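Local structure of gamma-glutamyl-gamma-aminobutyrate hydrolase PuuD (Escherichia coli, 6VTV) at residues N11-V16 and P64-I69; V17-R22 and P94-L99. The protein hydrolyses the gamma-glutamyl linkage of gamma-glutamyl-gamma-aminobutyrate, releasing glutamate in the last step of the route from putrescine to 4-aminobutanoate. All coordinates share one frame; numbering follows the deposited sequence.

Interaction 1. Residues N11-V16 and P64-I69; sequences NPVIGV and PKLDGI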
loop_
_atom_site.group_PDB
_atom_site.type_symbol
_atom_site.label_atom_id
_atom_site.label_comp_id
_atom_site.label_asym_id
_atom_site.label_seq_id
_atom_site.Cartn_x
_atom_site.Cartn_y
_atom_site.Cartn_z
ATOM N N ASN B 11 6.570 17.137 4.449
ATOM C CA ASN B 11 5.385 16.327 4.684
ATOM C C ASN B 11 5.724 15.138 5.565
ATOM O O ASN B 11 6.551 14.300 5.170
ATOM C CB ASN B 11 4.804 15.860 3.357
ATOM C CG ASN B 11 4.641 16.999 2.368
ATOM O OD1 ASN B 11 5.522 17.254 1.544
ATOM N ND2 ASN B 11 3.516 17.699 2.452
ATOM N N PRO B 12 5.125 15.021 6.751
ATOM C CA PRO B 12 5.451 13.899 7.639
ATOM C C PRO B 12 5.081 12.561 7.016
ATOM O O PRO B 12 4.095 12.438 6.286
ATOM C CB PRO B 12 4.610 14.180 8.892
ATOM C CG PRO B 12 4.306 15.642 8.835
ATOM C CD PRO B 12 4.198 15.978 7.379
ATOM N N VAL B 13 5.891 11.550 7.316
ATOM C CA VAL B 13 5.651 10.198 6.820
ATOM C C VAL B 13 4.541 9.566 7.649
ATOM O O VAL B 13 4.664 9.431 8.870
ATOM C CB VAL B 13 6.928 9.349 6.874
ATOM C CG1 VAL B 13 6.656 7.953 6.330
ATOM C CG2 VAL B 13 8.051 10.022 6.102
ATOM N N ILE B 14 3.459 9.169 6.986
ATOM C CA ILE B 14 2.301 8.572 7.642
ATOM C C ILE B 14 2.210 7.113 7.221
ATOM O O ILE B 14 2.023 6.811 6.035
ATOM C CB ILE B 14 1.007 9.326 7.300
ATOM C CG1 ILE B 14 1.186 10.831 7.519
ATOM C CG2 ILE B 14 -0.145 8.800 8.132
ATOM C CD1 ILE B 14 1.565 11.205 8.936
ATOM N N GLY B 15 2.346 6.208 8.187
ATOM C CA GLY B 15 2.145 4.798 7.924
ATOM C C GLY B 15 0.676 4.433 7.958
ATOM O O GLY B 15 -0.005 4.684 8.955
ATOM N N VAL B 16 0.169 3.843 6.878
ATOM C CA VAL B 16 -1.249 3.538 6.734
ATOM C C VAL B 16 -1.420 2.025 6.725
ATOM O O VAL B 16 -0.905 1.339 5.833
ATOM C CB VAL B 16 -1.837 4.167 5.463
ATOM C CG1 VAL B 16 -3.349 4.118 5.512
ATOM C CG2 VAL B 16 -1.355 5.600 5.310
ATOM N N PRO B 64 10.911 4.058 13.470
ATOM C CA PRO B 64 11.637 5.340 13.485
ATOM C C PRO B 64 11.424 6.181 12.239
ATOM O O PRO B 64 11.642 7.398 12.288
ATOM C CB PRO B 64 13.105 4.913 13.621
ATOM C CG PRO B 64 13.048 3.580 14.263
ATOM C CD PRO B 64 11.822 2.924 13.708
ATOM N N LYS B 65 11.005 5.580 11.130
ATOM C CA LYS B 65 10.781 6.306 9.887
ATOM C C LYS B 65 9.344 6.787 9.730
ATOM O O LYS B 65 9.035 7.454 8.737
ATOM C CB LYS B 65 11.176 5.427 8.696
ATOM C CG LYS B 65 12.673 5.166 8.621
ATOM C CD LYS B 65 12.996 3.908 7.834
ATOM C CE LYS B 65 14.499 3.684 7.770
ATOM N NZ LYS B 65 14.845 2.329 7.263
ATOM N N LEU B 66 8.467 6.476 10.679
ATOM C CA LEU B 66 7.077 6.907 10.637
ATOM C C LEU B 66 6.872 8.072 11.596
ATOM O O LEU B 66 7.246 7.990 12.771
ATOM C CB LEU B 66 6.137 5.757 11.000
ATOM C CG LEU B 66 6.252 4.494 10.148
ATOM C CD1 LEU B 66 5.399 3.378 10.728
ATOM C CD2 LEU B 66 5.852 4.787 8.713
ATOM N N ASP B 67 6.281 9.154 11.091
ATOM C CA ASP B 67 5.917 10.293 11.921
ATOM C C ASP B 67 4.476 10.234 12.405
ATOM O O ASP B 67 4.081 11.066 13.229
ATOM C CB ASP B 67 6.148 11.604 11.156
ATOM C CG ASP B 67 7.535 11.686 10.544
ATOM O OD1 ASP B 67 8.526 11.466 11.273
ATOM O OD2 ASP B 67 7.633 11.972 9.332
ATOM N N GLY B 68 3.692 9.279 11.917
ATOM C CA GLY B 68 2.315 9.128 12.345
ATOM C C GLY B 68 1.755 7.811 11.858
ATOM O O GLY B 68 2.222 7.246 10.863
ATOM N N ILE B 69 0.749 7.324 12.580
ATOM C CA ILE B 69 0.085 6.064 12.267
ATOM C C ILE B 69 -1.357 6.365 11.884
ATOM O O ILE B 69 -2.043 7.127 12.576
ATOM C CB ILE B 69 0.146 5.074 13.444
ATOM C CG1 ILE B 69 1.598 4.829 13.862
ATOM C CG2 ILE B 69 -0.525 3.760 13.073
ATOM C CD1 ILE B 69 2.499 4.408 12.722
#

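Interaction 2. Residues V17-R22 and P94-L99; sequences VMCRNR and PGRDLL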
loop_
_atom_site.group_PDB
_atom_site.type_symbol
_atom_site.label_atom_id
_atom_site.label_comp_id
_atom_site.label_asym_id
_atom_site.label_seq_id
_atom_site.Cartn_x
_atom_site.Cartn_y
_atom_site.Cartn_z
ATOM N N VAL B 17 -2.152 1.510 7.713
ATOM C CA VAL B 17 -2.397 0.077 7.807
ATOM C C VAL B 17 -3.355 -0.348 6.704
ATOM O O VAL B 17 -4.414 0.262 6.504
ATOM C CB VAL B 17 -2.944 -0.283 9.197
ATOM C CG1 VAL B 17 -3.486 -1.706 9.209
ATOM C CG2 VAL B 17 -1.854 -0.120 10.248
ATOM N N MET B 18 -2.989 -1.402 5.983
ATOM C CA MET B 18 -3.779 -1.880 4.862
ATOM C C MET B 18 -4.766 -2.958 5.308
ATOM O O MET B 18 -4.731 -3.445 6.441
ATOM C CB MET B 18 -2.863 -2.419 3.765
ATOM C CG MET B 18 -1.753 -1.465 3.368
ATOM S SD MET B 18 -0.646 -2.186 2.144
ATOM C CE MET B 18 -1.687 -2.095 0.698
ATOM N N CYS B 19 -5.659 -3.324 4.393
ATOM C CA CYS B 19 -6.624 -4.394 4.596
ATOM C C CYS B 19 -6.389 -5.503 3.578
ATOM O O CYS B 19 -5.772 -5.294 2.530
ATOM C CB CYS B 19 -8.070 -3.884 4.476
ATOM S SG CYS B 19 -8.504 -2.540 5.590
ATOM N N ARG B 20 -6.897 -6.689 3.894
ATOM C CA ARG B 20 -6.734 -7.855 3.038
ATOM C C ARG B 20 -7.993 -8.093 2.216
ATOM O O ARG B 20 -9.114 -8.003 2.728
ATOM C CB ARG B 20 -6.417 -9.104 3.864
ATOM C CG ARG B 20 -6.016 -10.327 3.044
ATOM C CD ARG B 20 -5.275 -11.316 3.926
ATOM N NE ARG B 20 -4.455 -12.264 3.182
ATOM C CZ ARG B 20 -4.734 -13.558 3.072
ATOM N NH1 ARG B 20 -5.820 -14.053 3.651
ATOM N NH2 ARG B 20 -3.931 -14.358 2.386
ATOM N N ASN B 21 -7.796 -8.398 0.937
ATOM C CA ASN B 21 -8.878 -8.813 0.059
ATOM C C ASN B 21 -8.330 -9.848 -0.911
ATOM O O ASN B 21 -7.120 -10.071 -0.995
ATOM C CB ASN B 21 -9.488 -7.621 -0.689
ATOM C CG ASN B 21 -10.280 -6.706 0.223
ATOM O OD1 ASN B 21 -9.875 -5.576 0.492
ATOM N ND2 ASN B 21 -11.416 -7.194 0.708
ATOM N N ARG B 22 -9.238 -10.488 -1.642
ATOM C CA ARG B 22 -8.873 -11.489 -2.640
ATOM C C ARG B 22 -9.516 -11.099 -3.963
ATOM O O ARG B 22 -10.744 -11.131 -4.093
ATOM C CB ARG B 22 -9.307 -12.888 -2.204
ATOM C CG ARG B 22 -8.628 -13.371 -0.930
ATOM C CD ARG B 22 -8.947 -14.829 -0.640
ATOM N NE ARG B 22 -8.036 -15.395 0.351
ATOM C CZ ARG B 22 -6.878 -15.979 0.055
ATOM N NH1 ARG B 22 -6.486 -16.077 -1.208
ATOM N NH2 ARG B 22 -6.112 -16.465 1.021
ATOM N N PRO B 94 -7.808 -11.256 10.146
ATOM C CA PRO B 94 -6.828 -11.536 11.210
ATOM C C PRO B 94 -5.471 -10.902 10.964
ATOM O O PRO B 94 -4.796 -10.516 11.928
ATOM C CB PRO B 94 -6.747 -13.070 11.209
ATOM C CG PRO B 94 -8.055 -13.514 10.618
ATOM C CD PRO B 94 -8.358 -12.491 9.565
ATOM N N GLY B 95 -5.056 -10.774 9.704
ATOM C CA GLY B 95 -3.781 -10.137 9.418
ATOM C C GLY B 95 -3.756 -8.675 9.817
ATOM O O GLY B 95 -2.787 -8.203 10.416
ATOM N N ARG B 96 -4.822 -7.937 9.493
ATOM C CA ARG B 96 -4.898 -6.542 9.915
ATOM C C ARG B 96 -4.969 -6.430 11.432
ATOM O O ARG B 96 -4.339 -5.545 12.022
ATOM C CB ARG B 96 -6.099 -5.852 9.269
ATOM C CG ARG B 96 -6.553 -4.619 10.036
ATOM C CD ARG B 96 -6.972 -3.480 9.131
ATOM N NE ARG B 96 -7.218 -2.269 9.909
ATOM C CZ ARG B 96 -7.698 -1.135 9.408
ATOM N NH1 ARG B 96 -7.992 -1.048 8.120
ATOM N NH2 ARG B 96 -7.884 -0.088 10.201
ATOM N N ASP B 97 -5.737 -7.315 12.077
ATOM C CA ASP B 97 -5.767 -7.363 13.535
ATOM C C ASP B 97 -4.360 -7.471 14.106
ATOM O O ASP B 97 -3.990 -6.739 15.030
ATOM C CB ASP B 97 -6.616 -8.546 14.003
ATOM C CG ASP B 97 -8.102 -8.281 13.904
ATOM O OD1 ASP B 97 -8.492 -7.160 13.511
ATOM O OD2 ASP B 97 -8.884 -9.203 14.222
ATOM N N LEU B 98 -3.560 -8.387 13.557
ATOM C CA LEU B 98 -2.197 -8.582 14.039
ATOM C C LEU B 98 -1.374 -7.308 13.894
ATOM O O LEU B 98 -0.712 -6.870 14.842
ATOM C CB LEU B 98 -1.544 -9.736 13.282
ATOM C CG LEU B 98 -0.368 -10.439 13.956
ATOM C CD1 LEU B 98 -0.816 -11.166 15.216
ATOM C CD2 LEU B 98 0.292 -11.397 12.976
ATOM N N LEU B 99 -1.407 -6.696 12.706
ATOM C CA LEU B 99 -0.622 -5.488 12.472
ATOM C C LEU B 99 -1.149 -4.313 13.287
ATOM O O LEU B 99 -0.365 -3.542 13.852
ATOM C CB LEU B 99 -0.614 -5.146 10.982
ATOM C CG LEU B 99 0.122 -3.861 10.594
ATOM C CD1 LEU B 99 1.593 -3.948 10.973
ATOM C CD2 LEU B 99 -0.038 -3.558 9.107
#

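Interaction 1. Residues N11-V16 and P64-I69
Val-13 and Asp-67 join two parallel neighbours, strands 13-23 and 68-71, in the central sheet of this class I glutamine amidotransferase fold. The tight part is a two-way grip between these residues. Val-13 N donates to Asp-67 OD2 at 2.7 Å, meeting the oxygen on its anti side, 21° out of the carboxylate plane. In return, Asp-67 N reaches Val-13 O at 2.8 Å, in the carbonyl plane. Asp-67 CG is anti to its own carbonyl carbon (chi1 -51°), beside the backbone N. Its other oxygen, OD1, forms a salt bridge with Lys-255. Further on, Gly-15 N donates to Gly-68 O at 2.9 Å, a fairly straight bond. Ile-14 CD1 reaches back over Gly-68 CA, on the side covered by helix 235-254. On the other side, Leu-66 CD2 packs on Gly-15 CA at 3.8 Å. The same methyl meets Val-13 CG1, the two side chains crossing at about a right angle. The looser side is at Lys-65, which is partly exposed. Its chain leads away from strand 13-23 and packs on Val-13 of the second subunit. Its backbone still takes part: Lys-65 O lies 3.4 Å from Val-13 CB.

Interaction 2. Residues V17-R22 and P94-L99
This is a buried contact between a strand and a helix, made mainly by Val-17, Arg-96 and Leu-99. It sits where strand 13-23 is interrupted near Met-18 and meets the first turns of helix 94-109. Val-17 CG1 lies over one face of the Arg-96 guanidinium, 3.8 Å from NE. This methyl is anti to the backbone N of Val-17 (chi1 168°), and it also touches Leu-99 CD2 at 3.9 Å. Val-17 and Leu-99 meet tip to tip. Leu-99 is three residues beyond Arg-96, so both side chains leave the helix toward the strand. In the alpha/beta fold of class I glutamine amidotransferases, this helix packs against the central sheet. Arg-96 passes the backbone carbonyl of Met-18 with its aliphatic part. Its chain bends at chi2 (141°), which places CD 3.5 Å from Met-18 O. The polar end is held by other parts of the chain: NE forms a salt bridge with Glu-123, and NH2 donates to Pro-72 O. The Arg-96 side chain is about 8 Å from that of Cys-118, the predicted nucleophile, and does not touch it. Met-18 O accepts a hydrogen bond from His-51 NE2.

In the fold
The two interactions share strand 13-23, and their centres are about 18 Å apart. Residues 11-16 and 17-22 adjoin in the sequence. Their partners follow in the same order, 64-69 and then 94-99, so the two contacts cross along the chain. Interaction 1 pairs the early part of the strand with strand 68-71 inside the sheet. Interaction 2 sets the later part against helix 94-109, the next helix after that strand. One strand therefore joins a sheet neighbour to a helix packed on the sheet. Both contacts also reach the second subunit of the homodimer, and interaction 2 lies near the predicted active site.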